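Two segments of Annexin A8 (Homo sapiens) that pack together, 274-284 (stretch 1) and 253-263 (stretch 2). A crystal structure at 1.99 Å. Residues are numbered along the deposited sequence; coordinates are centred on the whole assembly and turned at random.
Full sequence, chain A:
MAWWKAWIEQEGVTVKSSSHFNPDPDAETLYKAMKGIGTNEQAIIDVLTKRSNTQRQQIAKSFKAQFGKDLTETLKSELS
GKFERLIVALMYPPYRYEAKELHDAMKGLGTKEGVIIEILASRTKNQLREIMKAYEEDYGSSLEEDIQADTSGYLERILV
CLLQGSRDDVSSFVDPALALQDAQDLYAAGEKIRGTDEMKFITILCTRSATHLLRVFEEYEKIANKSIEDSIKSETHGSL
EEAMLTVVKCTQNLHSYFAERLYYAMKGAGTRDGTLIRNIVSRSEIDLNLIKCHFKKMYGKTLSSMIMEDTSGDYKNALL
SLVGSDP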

# COMPACT_ATOMS: atom_id res chain seq x y z
N GLY A 274 -9.16 -4.68 5.46
CA GLY A 274 -8.65 -3.37 5.04
C GLY A 274 -7.35 -3.50 4.27
O GLY A 274 -7.17 -2.88 3.22
N THR A 275 -6.45 -4.33 4.78
CA THR A 275 -5.14 -4.57 4.18
C THR A 275 -5.22 -5.36 2.88
O THR A 275 -4.49 -5.08 1.93
CB THR A 275 -4.26 -5.31 5.20
OG1 THR A 275 -4.04 -4.44 6.31
CG2 THR A 275 -2.87 -5.56 4.66
N LEU A 276 -6.09 -6.36 2.86
CA LEU A 276 -6.36 -7.12 1.64
C LEU A 276 -6.89 -6.22 0.52
O LEU A 276 -6.38 -6.22 -0.59
CB LEU A 276 -7.36 -8.23 1.97
CG LEU A 276 -7.76 -9.26 0.91
CD1 LEU A 276 -6.56 -10.04 0.39
CD2 LEU A 276 -8.77 -10.21 1.53
N ILE A 277 -7.91 -5.44 0.83
CA ILE A 277 -8.52 -4.54 -0.14
C ILE A 277 -7.51 -3.54 -0.68
O ILE A 277 -7.35 -3.40 -1.88
CB ILE A 277 -9.73 -3.82 0.49
CG1 ILE A 277 -10.90 -4.81 0.65
CG2 ILE A 277 -10.11 -2.58 -0.32
CD1 ILE A 277 -12.02 -4.34 1.56
N ARG A 278 -6.81 -2.85 0.23
CA ARG A 278 -5.93 -1.76 -0.15
C ARG A 278 -4.79 -2.21 -1.05
O ARG A 278 -4.46 -1.55 -2.04
CB ARG A 278 -5.36 -1.09 1.10
CG ARG A 278 -4.50 0.14 0.83
CD ARG A 278 -4.01 0.85 2.10
NE ARG A 278 -3.35 -0.11 2.98
CZ ARG A 278 -3.87 -0.64 4.09
NH1 ARG A 278 -5.07 -0.33 4.52
NH2 ARG A 278 -3.17 -1.52 4.77
N ASN A 279 -4.19 -3.34 -0.73
CA ASN A 279 -3.08 -3.83 -1.51
C ASN A 279 -3.47 -4.39 -2.86
O ASN A 279 -2.78 -4.14 -3.85
CB ASN A 279 -2.26 -4.81 -0.67
CG ASN A 279 -1.47 -4.10 0.38
OD1 ASN A 279 -1.87 -4.03 1.55
ND2 ASN A 279 -0.39 -3.49 -0.03
N ILE A 280 -4.60 -5.09 -2.93
CA ILE A 280 -5.09 -5.59 -4.21
C ILE A 280 -5.51 -4.42 -5.10
O ILE A 280 -5.15 -4.37 -6.27
CB ILE A 280 -6.23 -6.63 -4.03
CG1 ILE A 280 -5.61 -7.95 -3.56
CG2 ILE A 280 -7.00 -6.83 -5.34
CD1 ILE A 280 -6.57 -9.06 -3.38
N VAL A 281 -6.26 -3.48 -4.54
CA VAL A 281 -6.76 -2.37 -5.31
C VAL A 281 -5.63 -1.47 -5.81
O VAL A 281 -5.60 -1.14 -6.99
CB VAL A 281 -7.80 -1.56 -4.53
CG1 VAL A 281 -8.11 -0.24 -5.24
CG2 VAL A 281 -9.09 -2.39 -4.36
N SER A 282 -4.73 -1.08 -4.91
CA SER A 282 -3.69 -0.09 -5.23
C SER A 282 -2.59 -0.67 -6.13
O SER A 282 -1.95 0.06 -6.88
CB SER A 282 -3.11 0.56 -3.96
OG SER A 282 -2.31 -0.32 -3.19
N ARG A 283 -2.40 -1.99 -6.11
CA ARG A 283 -1.40 -2.63 -6.97
C ARG A 283 -1.98 -3.25 -8.25
O ARG A 283 -1.23 -3.71 -9.09
CB ARG A 283 -0.60 -3.66 -6.19
CG ARG A 283 0.05 -3.10 -4.91
CD ARG A 283 0.85 -1.83 -5.14
NE ARG A 283 2.04 -2.12 -5.94
CZ ARG A 283 3.03 -1.26 -6.15
NH1 ARG A 283 2.97 -0.04 -5.67
NH2 ARG A 283 4.09 -1.64 -6.84
N SER A 284 -3.30 -3.21 -8.39
CA SER A 284 -4.02 -3.87 -9.48
C SER A 284 -3.55 -3.48 -10.87
O SER A 284 -3.60 -4.30 -11.74
CB SER A 284 -5.54 -3.62 -9.37
OG SER A 284 -5.83 -2.24 -9.54
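Stretch 2 253-263: NLHSYFAERLY

Two arginines come close across this contact without a bridging acid from either segment: Arg 278 NH2 lies 4.0 Å from Arg 261 NH2. Both guanidinium groups also have hydrogen-bond partners elsewhere in the structure. Arg 278 NH2 also gives a weak hydrogen bond to Thr 275 OG1 in its own helix, at 3.4 Å.

Stretch 2 is helical from Leu 254 through Tyr 263, and the helix continues beyond it. Asn 253 caps its start, its OD1 accepting from Ser 256 N at 3.1 Å. This helix lies nearly antiparallel to that of stretch 1: the N-to-C directions differ by 151° (signed crossing angle -151°), and the axes approach to 9.4 Å. The start of stretch 2 therefore lies near Arg 283, while Leu 262 comes beside Leu 276, their CA atoms 5.8 Å apart.

Leu 262, in the m,t rotamer, brings a compact branched end into the space between the helices. Its CD2 lies 4.0 Å from both Leu 276 CD1 and Ile 280 CG1, and 3.7 Å from Asn 279 CB, so an apolar side chain suits this buried site. One turn earlier, Phe 258 points toward stretch 1 and offers a flat ring to Arg 283. Arg 283 CD sits over the ring face, 3.9 Å from the centroid of Phe 258, in a CH-pi contact; Arg 283 NE is 3.4 Å from Phe 258 CE1. Arginine suits the place because its aliphatic stem can cover an aromatic ring while its polar end bonds elsewhere. The side chain of Asn 279 meets the edge of the same ring.

Arg 261 also points toward stretch 1. Its CG packs 4.0 Å from Thr 275 CG2, and that methyl lies over one face of the Arg 261 guanidinium, an apolar surface for a flat group. No hydrogen bond joins the two stretches.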

# COMPACT_ATOMS: atom_id res chain seq x y z
N ASN A 253 12.97 -6.22 -2.54
CA ASN A 253 12.02 -6.59 -3.58
C ASN A 253 10.63 -6.14 -3.18
O ASN A 253 10.00 -6.73 -2.32
CB ASN A 253 12.04 -8.10 -3.86
CG ASN A 253 11.35 -8.47 -5.17
OD1 ASN A 253 10.21 -8.08 -5.42
ND2 ASN A 253 12.04 -9.25 -6.01
N LEU A 254 10.16 -5.10 -3.84
CA LEU A 254 8.85 -4.52 -3.56
C LEU A 254 7.69 -5.50 -3.81
O LEU A 254 6.73 -5.54 -3.05
CB LEU A 254 8.70 -3.30 -4.45
CG LEU A 254 7.57 -2.34 -4.16
CD1 LEU A 254 7.60 -1.88 -2.71
CD2 LEU A 254 7.70 -1.18 -5.15
N HIS A 255 7.78 -6.26 -4.88
CA HIS A 255 6.70 -7.18 -5.27
C HIS A 255 6.55 -8.28 -4.23
O HIS A 255 5.44 -8.67 -3.88
CB HIS A 255 6.98 -7.78 -6.65
CG HIS A 255 7.44 -6.78 -7.66
ND1 HIS A 255 6.67 -5.69 -8.02
CD2 HIS A 255 8.59 -6.67 -8.37
CE1 HIS A 255 7.32 -4.96 -8.91
NE2 HIS A 255 8.49 -5.54 -9.14
N SER A 256 7.68 -8.78 -3.75
CA SER A 256 7.71 -9.76 -2.67
C SER A 256 7.14 -9.19 -1.35
O SER A 256 6.49 -9.91 -0.58
CB SER A 256 9.15 -10.26 -2.49
OG SER A 256 9.30 -10.99 -1.30
N TYR A 257 7.37 -7.90 -1.10
CA TYR A 257 6.81 -7.23 0.08
C TYR A 257 5.28 -7.29 0.06
O TYR A 257 4.63 -7.63 1.05
CB TYR A 257 7.28 -5.76 0.19
CG TYR A 257 6.45 -4.99 1.20
CD1 TYR A 257 6.54 -5.25 2.55
CD2 TYR A 257 5.54 -4.02 0.78
CE1 TYR A 257 5.74 -4.58 3.46
CE2 TYR A 257 4.75 -3.35 1.69
CZ TYR A 257 4.86 -3.62 3.02
OH TYR A 257 4.08 -2.94 3.91
N PHE A 258 4.70 -6.94 -1.08
CA PHE A 258 3.25 -6.92 -1.21
C PHE A 258 2.65 -8.31 -1.10
O PHE A 258 1.58 -8.45 -0.52
CB PHE A 258 2.80 -6.22 -2.51
CG PHE A 258 2.99 -4.74 -2.47
CD1 PHE A 258 3.84 -4.11 -3.34
CD2 PHE A 258 2.32 -3.97 -1.53
CE1 PHE A 258 4.02 -2.72 -3.29
CE2 PHE A 258 2.50 -2.61 -1.47
CZ PHE A 258 3.36 -1.98 -2.36
N ALA A 259 3.33 -9.32 -1.63
CA ALA A 259 2.87 -10.70 -1.49
C ALA A 259 2.77 -11.06 -0.02
O ALA A 259 1.81 -11.69 0.40
CB ALA A 259 3.81 -11.68 -2.20
N GLU A 260 3.78 -10.67 0.76
CA GLU A 260 3.87 -11.02 2.18
C GLU A 260 2.82 -10.27 2.99
O GLU A 260 2.26 -10.80 3.95
CB GLU A 260 5.27 -10.70 2.70
CG GLU A 260 5.52 -11.09 4.15
CD GLU A 260 6.91 -10.70 4.61
OE1 GLU A 260 7.89 -11.30 4.15
OE2 GLU A 260 7.01 -9.77 5.42
N ARG A 261 2.54 -9.04 2.59
CA ARG A 261 1.51 -8.25 3.21
C ARG A 261 0.14 -8.91 3.04
O ARG A 261 -0.65 -8.99 3.97
CB ARG A 261 1.51 -6.87 2.58
CG ARG A 261 0.87 -5.87 3.39
CD ARG A 261 1.61 -5.51 4.66
NE ARG A 261 0.88 -4.39 5.20
CZ ARG A 261 0.52 -4.24 6.47
NH1 ARG A 261 0.89 -5.10 7.41
NH2 ARG A 261 -0.18 -3.17 6.79
N LEU A 262 -0.12 -9.40 1.83
CA LEU A 262 -1.37 -10.06 1.53
C LEU A 262 -1.49 -11.38 2.30
O LEU A 262 -2.54 -11.67 2.85
CB LEU A 262 -1.49 -10.29 0.03
CG LEU A 262 -1.68 -9.03 -0.82
CD1 LEU A 262 -1.59 -9.37 -2.29
CD2 LEU A 262 -3.03 -8.41 -0.50
N TYR A 263 -0.41 -12.15 2.34
CA TYR A 263 -0.36 -13.41 3.10
C TYR A 263 -0.71 -13.21 4.57
O TYR A 263 -1.51 -13.96 5.13
CB TYR A 263 1.03 -14.04 2.98
CG TYR A 263 1.20 -15.35 3.73
CD1 TYR A 263 0.65 -16.53 3.24
CD2 TYR A 263 1.91 -15.39 4.93
CE1 TYR A 263 0.81 -17.73 3.93
CE2 TYR A 263 2.08 -16.59 5.63
CZ TYR A 263 1.52 -17.76 5.12
OH TYR A 263 1.68 -18.93 5.79